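Acetyl-CoA C-acetyltransferase (Syntrophomonas wolfei subsp. wolfei, PDB 7N7Z) probably catalyses the thiolase reaction, condensing two acetyl-CoA molecules to acetoacetyl-CoA and cleaving acetoacetyl-CoA in the reverse direction. Local coordinates at residues D180-L184 with A227-A233; A190-D195 with K219-R225; V314-N320 with L380-S386. All coordinates share one frame; numbering follows the deposited sequence.

Overall arrangement
Contacts 1 and 2 share helix 176-196: its 180-184 part meets residues 227-233, and its later 190-195 part meets the loop 219-225, so that contact 2 is nested within the chain excursion closed by contact 1. Their centres lie 15 Å apart. Contact 3 pairs two neighbouring strands at one edge of the large mixed beta sheet, in the C-terminal half of the thiolase fold; its centre is 26 Å from that of contact 1 and 21 Å from that of contact 2. It is also nearest to the predicted active site: the side chain of Asn320 is about 4 Å from that of His358, against about 12 Å for Asp220 of contact 2.

Contact 1. Residues D180-L184 with A227-A233; sequences DALAL and ASLETMA
Met232 and Leu184 carry the apolar part of this contact. The chain of Met232 is bent at both chi2 and chi3, which folds its methyl CE back against Ala183 CB at 3.4 Å, tighter than ordinary van der Waals spacing. Leu184 has CG opposite the backbone N (chi1 173°), and its two methyls divide the facing segment between them. CD1 presses on Ala227, only 3.3 Å from its CB and close to its carbonyl oxygen as well, while CD2 lies over the backbone at Leu229 N. Leu229 answers with CD1, which rests 3.8 Å from Ala181 CA and so covers the backbone at Ala181.

No direct hydrogen bond joins the segments; the polar links run through a water and through Arg176. The Asp180 and Met232 side chains run antiparallel alongside each other, with Asp180 CG 3.5 Å from Met232 CB. One water donates to Asp180 OD1 at 2.6 Å and to the carbonyl O of Met232 at 2.5 Å. The other carboxylate oxygen, OD2, also lies near that carbonyl, but both are acceptors, and Arg176 probably offsets this: its NE forms a salt bridge with Asp180 OD2 while its NH2 donates to Met232 O.

Capping within 227-233 helps to hold the short, weakly bonded helical turn that presents these groups. Ser228 is its N-cap, with OG accepting from Thr231 N at 3.2 Å, and Ser228 O receives both Thr231 OG1 and Met232 N. The whole is an N-capped helical turn packed on helix 176-196 inside the long insertion between strands 113-121 and 254-264, the region known in thiolases as the loop domain.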
loop_
_atom_site.group_PDB
_atom_site.type_symbol
_atom_site.label_atom_id
_atom_site.label_comp_id
_atom_site.label_asym_id
_atom_site.label_seq_id
_atom_site.Cartn_x
_atom_site.Cartn_y
_atom_site.Cartn_z
ATOM N N ASP B 180 18.937 14.444 31.844
ATOM C CA ASP B 180 18.568 13.201 32.512
ATOM C C ASP B 180 18.083 13.466 33.933
ATOM O O ASP B 180 17.177 12.781 34.422
ATOM C CB ASP B 180 19.755 12.239 32.518
ATOM C CG ASP B 180 19.920 11.504 31.198
ATOM O OD1 ASP B 180 18.920 11.357 30.462
ATOM O OD2 ASP B 180 21.052 11.072 30.895
ATOM N N ALA B 181 18.669 14.457 34.608
ATOM C CA ALA B 181 18.237 14.784 35.963
ATOM C C ALA B 181 16.777 15.221 35.979
ATOM O O ALA B 181 15.958 14.671 36.725
ATOM C CB ALA B 181 19.135 15.875 36.548
ATOM N N LEU B 182 16.431 16.213 35.156
ATOM C CA LEU B 182 15.044 16.658 35.079
ATOM C C LEU B 182 14.130 15.512 34.666
ATOM O O LEU B 182 13.077 15.290 35.274
ATOM C CB LEU B 182 14.924 17.824 34.097
ATOM C CG LEU B 182 13.557 18.512 34.040
ATOM C CD1 LEU B 182 13.719 20.006 33.809
ATOM C CD2 LEU B 182 12.679 17.900 32.958
ATOM N N ALA B 183 14.526 14.766 33.632
ATOM C CA ALA B 183 13.679 13.693 33.125
ATOM C C ALA B 183 13.370 12.668 34.207
ATOM O O ALA B 183 12.246 12.157 34.285
ATOM C CB ALA B 183 14.354 13.020 31.930
ATOM N N LEU B 184 14.355 12.350 35.050
ATOM C CA LEU B 184 14.131 11.372 36.110
ATOM C C LEU B 184 12.983 11.804 37.014
ATOM O O LEU B 184 12.067 11.021 37.291
ATOM C CB LEU B 184 15.414 11.177 36.919
ATOM C CG LEU B 184 15.294 10.308 38.175
ATOM C CD1 LEU B 184 14.939 8.875 37.809
ATOM C CD2 LEU B 184 16.582 10.354 38.982
ATOM N N ALA B 227 13.370 4.169 37.710
ATOM C CA ALA B 227 14.355 5.020 37.060
ATOM C C ALA B 227 15.365 5.542 38.073
ATOM O O ALA B 227 15.009 5.943 39.185
ATOM C CB ALA B 227 13.664 6.190 36.357
ATOM N N SER B 228 16.636 5.525 37.683
ATOM C CA SER B 228 17.717 6.087 38.479
ATOM C C SER B 228 18.591 6.950 37.579
ATOM O O SER B 228 18.567 6.827 36.352
ATOM C CB SER B 228 18.560 4.992 39.147
ATOM O OG SER B 228 19.476 4.422 38.228
ATOM N N LEU B 229 19.370 7.834 38.207
ATOM C CA LEU B 229 20.201 8.752 37.437
ATOM C C LEU B 229 21.196 8.007 36.557
ATOM O O LEU B 229 21.581 8.509 35.494
ATOM C CB LEU B 229 20.936 9.708 38.378
ATOM C CG LEU B 229 21.373 11.050 37.784
ATOM C CD1 LEU B 229 20.181 11.840 37.248
ATOM C CD2 LEU B 229 22.129 11.864 38.822
ATOM N N GLU B 230 21.618 6.812 36.974
ATOM C CA GLU B 230 22.567 6.042 36.179
ATOM C C GLU B 230 21.875 5.229 35.093
ATOM O O GLU B 230 22.490 4.930 34.063
ATOM C CB GLU B 230 23.385 5.125 37.088
ATOM C CG GLU B 230 24.500 5.841 37.839
ATOM C CD GLU B 230 23.983 6.709 38.973
ATOM O OE1 GLU B 230 22.945 6.354 39.573
ATOM O OE2 GLU B 230 24.617 7.745 39.268
ATOM N N THR B 231 20.609 4.857 35.300
ATOM C CA THR B 231 19.863 4.189 34.239
ATOM C C THR B 231 19.557 5.153 33.102
ATOM O O THR B 231 19.563 4.764 31.928
ATOM C CB THR B 231 18.566 3.594 34.792
ATOM O OG1 THR B 231 17.735 4.644 35.305
ATOM C CG2 THR B 231 18.856 2.580 35.894
ATOM N N MET B 232 19.282 6.419 33.431
ATOM C CA MET B 232 19.074 7.423 32.396
ATOM C C MET B 232 20.318 7.596 31.535
ATOM O O MET B 232 20.209 7.857 30.331
ATOM C CB MET B 232 18.687 8.761 33.031
ATOM C CG MET B 232 17.441 8.714 33.912
ATOM S SD MET B 232 15.874 8.677 33.011
ATOM C CE MET B 232 16.069 10.054 31.880
ATOM N N ALA B 233 21.503 7.446 32.128
ATOM C CA ALA B 233 22.756 7.632 31.409
ATOM C C ALA B 233 23.109 6.456 30.508
ATOM O O ALA B 233 24.035 6.575 29.698
ATOM C CB ALA B 233 23.895 7.867 32.404
HETATM O O HOH W 1 18.345 9.156 29.183
#

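Contact 2. Residues A190-D195 with K219-R225; sequences AVKAVD and KDEHPIR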
loop_
_atom_site.group_PDB
_atom_site.type_symbol
_atom_site.label_atom_id
_atom_site.label_comp_id
_atom_site.label_asym_id
_atom_site.label_seq_id
_atom_site.Cartn_x
_atom_site.Cartn_y
_atom_site.Cartn_z
ATOM N N ALA B 190 5.713 11.149 38.130
ATOM C CA ALA B 190 4.598 10.472 37.478
ATOM C C ALA B 190 4.297 9.144 38.159
ATOM O O ALA B 190 3.142 8.850 38.493
ATOM C CB ALA B 190 4.907 10.263 35.995
ATOM N N VAL B 191 5.329 8.324 38.376
ATOM C CA VAL B 191 5.144 7.065 39.096
ATOM C C VAL B 191 4.469 7.327 40.436
ATOM O O VAL B 191 3.487 6.669 40.802
ATOM C CB VAL B 191 6.494 6.350 39.280
ATOM C CG1 VAL B 191 6.378 5.242 40.320
ATOM C CG2 VAL B 191 6.984 5.790 37.957
ATOM N N LYS B 192 4.988 8.301 41.186
ATOM C CA LYS B 192 4.436 8.628 42.497
ATOM C C LYS B 192 2.936 8.891 42.413
ATOM O O LYS B 192 2.134 8.235 43.089
ATOM C CB LYS B 192 5.168 9.845 43.070
ATOM C CG LYS B 192 4.857 10.144 44.526
ATOM C CD LYS B 192 5.857 11.142 45.104
ATOM C CE LYS B 192 5.273 11.934 46.270
ATOM N NZ LYS B 192 5.627 13.383 46.197
ATOM N N ALA B 193 2.540 9.851 41.575
ATOM C CA ALA B 193 1.138 10.247 41.510
ATOM C C ALA B 193 0.252 9.137 40.960
ATOM O O ALA B 193 -0.903 9.006 41.381
ATOM C CB ALA B 193 0.991 11.502 40.654
ATOM N N VAL B 194 0.761 8.342 40.019
ATOM C CA VAL B 194 -0.041 7.263 39.449
ATOM C C VAL B 194 -0.414 6.257 40.531
ATOM O O VAL B 194 -1.594 5.948 40.741
ATOM C CB VAL B 194 0.712 6.589 38.288
ATOM C CG1 VAL B 194 0.125 5.215 37.994
ATOM C CG2 VAL B 194 0.673 7.466 37.050
ATOM N N ASP B 195 0.589 5.735 41.238
ATOM C CA ASP B 195 0.327 4.697 42.228
ATOM C C ASP B 195 -0.472 5.233 43.408
ATOM O O ASP B 195 -1.254 4.490 44.012
ATOM C CB ASP B 195 1.645 4.091 42.708
ATOM C CG ASP B 195 2.472 3.524 41.572
ATOM O OD1 ASP B 195 1.896 2.845 40.695
ATOM O OD2 ASP B 195 3.700 3.757 41.554
ATOM N N LYS B 219 -5.133 3.507 34.604
ATOM C CA LYS B 219 -3.894 4.110 35.072
ATOM C C LYS B 219 -3.018 4.491 33.889
ATOM O O LYS B 219 -2.954 3.768 32.892
ATOM C CB LYS B 219 -3.126 3.149 35.989
ATOM C CG LYS B 219 -3.765 2.946 37.354
ATOM C CD LYS B 219 -3.179 1.734 38.071
ATOM C CE LYS B 219 -4.260 0.750 38.511
ATOM N NZ LYS B 219 -4.484 -0.327 37.501
ATOM N N ASP B 220 -2.346 5.633 34.009
ATOM C CA ASP B 220 -1.360 6.033 33.015
ATOM C C ASP B 220 -0.183 5.067 33.048
ATOM O O ASP B 220 0.287 4.674 34.118
ATOM C CB ASP B 220 -0.898 7.464 33.283
ATOM C CG ASP B 220 -2.054 8.449 33.316
ATOM O OD1 ASP B 220 -2.836 8.480 32.342
ATOM O OD2 ASP B 220 -2.186 9.186 34.317
ATOM N N GLU B 221 0.296 4.680 31.864
ATOM C CA GLU B 221 1.219 3.557 31.740
ATOM C C GLU B 221 2.533 3.911 31.053
ATOM O O GLU B 221 3.309 3.003 30.731
ATOM C CB GLU B 221 0.538 2.409 30.985
ATOM C CG GLU B 221 -0.190 2.846 29.725
ATOM C CD GLU B 221 -0.874 1.694 29.015
ATOM O OE1 GLU B 221 -1.460 0.833 29.703
ATOM O OE2 GLU B 221 -0.830 1.654 27.766
ATOM N N HIS B 222 2.817 5.192 30.831
ATOM C CA HIS B 222 4.068 5.564 30.183
ATOM C C HIS B 222 5.270 5.616 31.125
ATOM O O HIS B 222 6.378 5.257 30.704
ATOM C CB HIS B 222 3.932 6.923 29.492
ATOM C CG HIS B 222 5.168 7.348 28.762
ATOM N ND1 HIS B 222 5.574 6.760 27.583
ATOM C CD2 HIS B 222 6.095 8.295 29.048
ATOM C CE1 HIS B 222 6.695 7.326 27.173
ATOM N NE2 HIS B 222 7.030 8.263 28.042
ATOM N N PRO B 223 5.127 6.056 32.379
ATOM C CA PRO B 223 6.327 6.337 33.180
ATOM C C PRO B 223 7.191 5.099 33.371
ATOM O O PRO B 223 6.697 3.974 33.474
ATOM C CB PRO B 223 5.764 6.840 34.515
ATOM C CG PRO B 223 4.381 6.345 34.577
ATOM C CD PRO B 223 3.892 6.232 33.169
ATOM N N ILE B 224 8.500 5.325 33.417
ATOM C CA ILE B 224 9.480 4.254 33.559
ATOM C C ILE B 224 9.690 3.985 35.043
ATOM O O ILE B 224 10.111 4.873 35.792
ATOM C CB ILE B 224 10.807 4.613 32.873
ATOM C CG1 ILE B 224 10.559 5.271 31.511
ATOM C CG2 ILE B 224 11.665 3.365 32.705
ATOM C CD1 ILE B 224 11.816 5.823 30.857
ATOM N N ARG B 225 9.406 2.757 35.465
ATOM C CA ARG B 225 9.520 2.392 36.869
ATOM C C ARG B 225 10.970 2.104 37.237
ATOM O O ARG B 225 11.750 1.587 36.432
ATOM C CB ARG B 225 8.653 1.170 37.174
ATOM C CG ARG B 225 7.186 1.350 36.825
ATOM C CD ARG B 225 6.415 1.976 37.975
ATOM N NE ARG B 225 5.055 2.336 37.586
ATOM C CZ ARG B 225 3.963 2.065 38.291
ATOM N NH1 ARG B 225 4.024 1.424 39.447
ATOM N NH2 ARG B 225 2.780 2.449 37.823
#
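Asp195 and Arg225 reach for each other across the gap between helix and loop and form a salt bridge, with Arg225 NH1 2.8 Å from Asp195 OD1. Arg225 NH2 is also close to Asp195 OD1, at 3.0 Å. The carboxylate and guanidinium planes are turned 63° apart, with Asp195 OD2 over one face of the guanidinium. OD1 approaches from out of the guanidinium plane, consistent with the weak, bent hydrogen bond from NH1, whose N-H...O angle is just 121°. The pairing is probably more electrostatic than directional.

Three helix residues pack beside this pair. Val191 makes an apolar contact through CG2, which meets Pro223 CB at 3.8 Å and Arg225 CD at 3.9 Å, and its other methyl, CG1, lies over the same guanidinium face as Asp195 OD2. Arg225 reaches this place through a bend at chi2 (-87°), which lays its CD across the valine before the charged end turns to Asp195. Ala190 CB meets the same Pro223 CB, also at 3.8 Å. Val194 fills the span towards the start of the loop: CG1 lies 3.8 Å from Arg225 NH2 and also close to Asp220 O, while CG2 faces Asp220 CB.

Further out, the loop is held by its own polar partners. Asp220 OD1 accepts from Ile18 N and forms a salt bridge with Arg15, and Leu356 packs on both Ala190 and Asp220. The irregular segment 219-225 is thereby fixed between helix 176-196 and the strand 8-20 region, where the loop domain of the thiolase fold rests against the core.

Contact 3. Residues V314-N320 with L380-S386; sequences VDYWEVN and LTKGGAS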
loop_
_atom_site.group_PDB
_atom_site.type_symbol
_atom_site.label_atom_id
_atom_site.label_comp_id
_atom_site.label_asym_id
_atom_site.label_seq_id
_atom_site.Cartn_x
_atom_site.Cartn_y
_atom_site.Cartn_z
ATOM N N VAL B 314 0.167 33.074 39.779
ATOM C CA VAL B 314 -0.403 31.775 39.444
ATOM C C VAL B 314 -0.056 30.774 40.537
ATOM O O VAL B 314 1.112 30.627 40.920
ATOM C CB VAL B 314 0.103 31.305 38.073
ATOM C CG1 VAL B 314 -0.664 30.073 37.614
ATOM C CG2 VAL B 314 -0.019 32.431 37.055
ATOM N N ASP B 315 -1.074 30.073 41.041
ATOM C CA ASP B 315 -0.860 29.132 42.135
ATOM C C ASP B 315 -0.251 27.821 41.656
ATOM O O ASP B 315 0.461 27.161 42.422
ATOM C CB ASP B 315 -2.180 28.852 42.857
ATOM C CG ASP B 315 -2.727 30.073 43.578
ATOM O OD1 ASP B 315 -1.923 30.937 43.991
ATOM O OD2 ASP B 315 -3.963 30.165 43.737
ATOM N N TYR B 316 -0.513 27.423 40.413
ATOM C CA TYR B 316 0.034 26.177 39.895
ATOM C C TYR B 316 0.089 26.252 38.376
ATOM O O TYR B 316 -0.795 26.839 37.747
ATOM C CB TYR B 316 -0.804 24.972 40.340
ATOM C CG TYR B 316 -0.308 23.654 39.793
ATOM C CD1 TYR B 316 0.888 23.105 40.234
ATOM C CD2 TYR B 316 -1.033 22.960 38.835
ATOM C CE1 TYR B 316 1.350 21.902 39.734
ATOM C CE2 TYR B 316 -0.580 21.755 38.331
ATOM C CZ TYR B 316 0.612 21.231 38.785
ATOM O OH TYR B 316 1.068 20.031 38.287
ATOM N N TRP B 317 1.130 25.653 37.802
ATOM C CA TRP B 317 1.363 25.657 36.366
ATOM C C TRP B 317 1.442 24.230 35.845
ATOM O O TRP B 317 2.020 23.352 36.494
ATOM C CB TRP B 317 2.666 26.383 36.016
ATOM C CG TRP B 317 2.562 27.873 35.969
ATOM C CD1 TRP B 317 2.915 28.750 36.953
ATOM C CD2 TRP B 317 2.090 28.668 34.873
ATOM N NE1 TRP B 317 2.689 30.039 36.541
ATOM C CE2 TRP B 317 2.180 30.017 35.269
ATOM C CE3 TRP B 317 1.597 28.370 33.600
ATOM C CZ2 TRP B 317 1.796 31.067 34.437
ATOM C CZ3 TRP B 317 1.214 29.414 32.775
ATOM C CH2 TRP B 317 1.315 30.745 33.198
ATOM N N GLU B 318 0.867 24.004 34.666
ATOM C CA GLU B 318 1.051 22.766 33.912
ATOM C C GLU B 318 1.747 23.141 32.606
ATOM O O GLU B 318 1.094 23.566 31.647
ATOM C CB GLU B 318 -0.275 22.060 33.647
ATOM C CG GLU B 318 -0.733 21.143 34.767
ATOM C CD GLU B 318 0.026 19.829 34.799
ATOM O OE1 GLU B 318 -0.044 19.072 33.804
ATOM O OE2 GLU B 318 0.687 19.549 35.821
ATOM N N VAL B 319 3.068 22.995 32.575
ATOM C CA VAL B 319 3.870 23.273 31.390
ATOM C C VAL B 319 4.306 21.933 30.815
ATOM O O VAL B 319 5.123 21.225 31.417
ATOM C CB VAL B 319 5.078 24.163 31.710
ATOM C CG1 VAL B 319 5.907 24.399 30.458
ATOM C CG2 VAL B 319 4.617 25.484 32.305
ATOM N N ASN B 320 3.761 21.584 29.654
ATOM C CA ASN B 320 4.067 20.300 29.041
ATOM C C ASN B 320 5.560 20.183 28.761
ATOM O O ASN B 320 6.157 21.060 28.130
ATOM C CB ASN B 320 3.275 20.132 27.745
ATOM C CG ASN B 320 3.417 18.743 27.151
ATOM O OD1 ASN B 320 3.170 17.741 27.823
ATOM N ND2 ASN B 320 3.822 18.677 25.889
ATOM N N LEU B 380 -6.026 25.484 45.848
ATOM C CA LEU B 380 -5.506 26.701 45.250
ATOM C C LEU B 380 -6.581 27.362 44.388
ATOM O O LEU B 380 -7.687 26.842 44.218
ATOM C CB LEU B 380 -4.253 26.395 44.433
ATOM C CG LEU B 380 -3.114 25.724 45.204
ATOM C CD1 LEU B 380 -2.089 25.139 44.242
ATOM C CD2 LEU B 380 -2.456 26.702 46.170
ATOM N N THR B 381 -6.247 28.523 43.825
ATOM C CA THR B 381 -7.219 29.350 43.123
ATOM C C THR B 381 -6.844 29.613 41.673
ATOM O O THR B 381 -7.676 29.413 40.782
ATOM C CB THR B 381 -7.392 30.691 43.862
ATOM O OG1 THR B 381 -7.610 30.448 45.258
ATOM C CG2 THR B 381 -8.569 31.472 43.293
ATOM N N LYS B 382 -5.618 30.053 41.407
ATOM C CA LYS B 382 -5.222 30.535 40.088
ATOM C C LYS B 382 -4.285 29.531 39.428
ATOM O O LYS B 382 -3.233 29.198 39.984
ATOM C CB LYS B 382 -4.554 31.905 40.201
ATOM C CG LYS B 382 -5.492 32.998 40.695
ATOM C CD LYS B 382 -4.795 34.347 40.784
ATOM C CE LYS B 382 -5.738 35.419 41.305
ATOM N NZ LYS B 382 -5.010 36.625 41.793
ATOM N N GLY B 383 -4.664 29.064 38.237
ATOM C CA GLY B 383 -3.863 28.107 37.509
ATOM C C GLY B 383 -3.571 28.584 36.100
ATOM O O GLY B 383 -4.251 29.454 35.554
ATOM N N GLY B 384 -2.538 27.992 35.518
ATOM C CA GLY B 384 -2.151 28.304 34.153
ATOM C C GLY B 384 -1.579 27.082 33.477
ATOM O O GLY B 384 -1.012 26.198 34.129
ATOM N N ALA B 385 -1.733 27.026 32.157
ATOM C CA ALA B 385 -1.246 25.905 31.367
ATOM C C ALA B 385 -0.713 26.420 30.041
ATOM O O ALA B 385 -1.356 27.248 29.389
ATOM C CB ALA B 385 -2.353 24.872 31.128
ATOM N N SER B 386 0.461 25.929 29.650
ATOM C CA SER B 386 1.090 26.325 28.398
ATOM C C SER B 386 1.865 25.138 27.847
ATOM O O SER B 386 2.149 24.173 28.560
ATOM C CB SER B 386 2.018 27.529 28.591
ATOM O OG SER B 386 2.583 27.939 27.358
#
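Tyr316 to Val319 run parallel to Gly383 to Ser386, forming the edge of the mixed sheet in the C-terminal half of the thiolase fold; the helical chain between them makes a beta-alpha-beta connection. Lys382 O accepts from both Asp315 N and Tyr316 N, after which the backbone bonds alternate along the strands to Asn320 N with Ser386 O at 3.2 Å.

Asp315 closes the start of the pair. Its CB lies against Leu380 CB at 3.6 Å and close to Lys382 O, which is 2.6 Å from Asp315 N. With CG beside the backbone N (chi1 -66°), the carboxylate turns towards the incoming strand, and OD2 at its tip receives two backbone donors: Thr381 N, 2.8 Å away, on its anti lone pair, and Lys382 N, 2.9 Å away, from above the carboxylate plane. With an alanine here, both amides would probably lose their common acceptor, and the turn into strand 382-387 would be freer to shift.

Asn320, which opens the Asn-Glu-Ala-Phe sequence of thiolases, follows at the far end and touches His358, the predicted proton acceptor.

Gly384, without a side chain, lets the Trp317 ring come close: its CA makes a CH-pi contact 4.1 Å from the centroid of the six-membered ring, and Val314 CG1 lies on the same face of the indole, towards NE1.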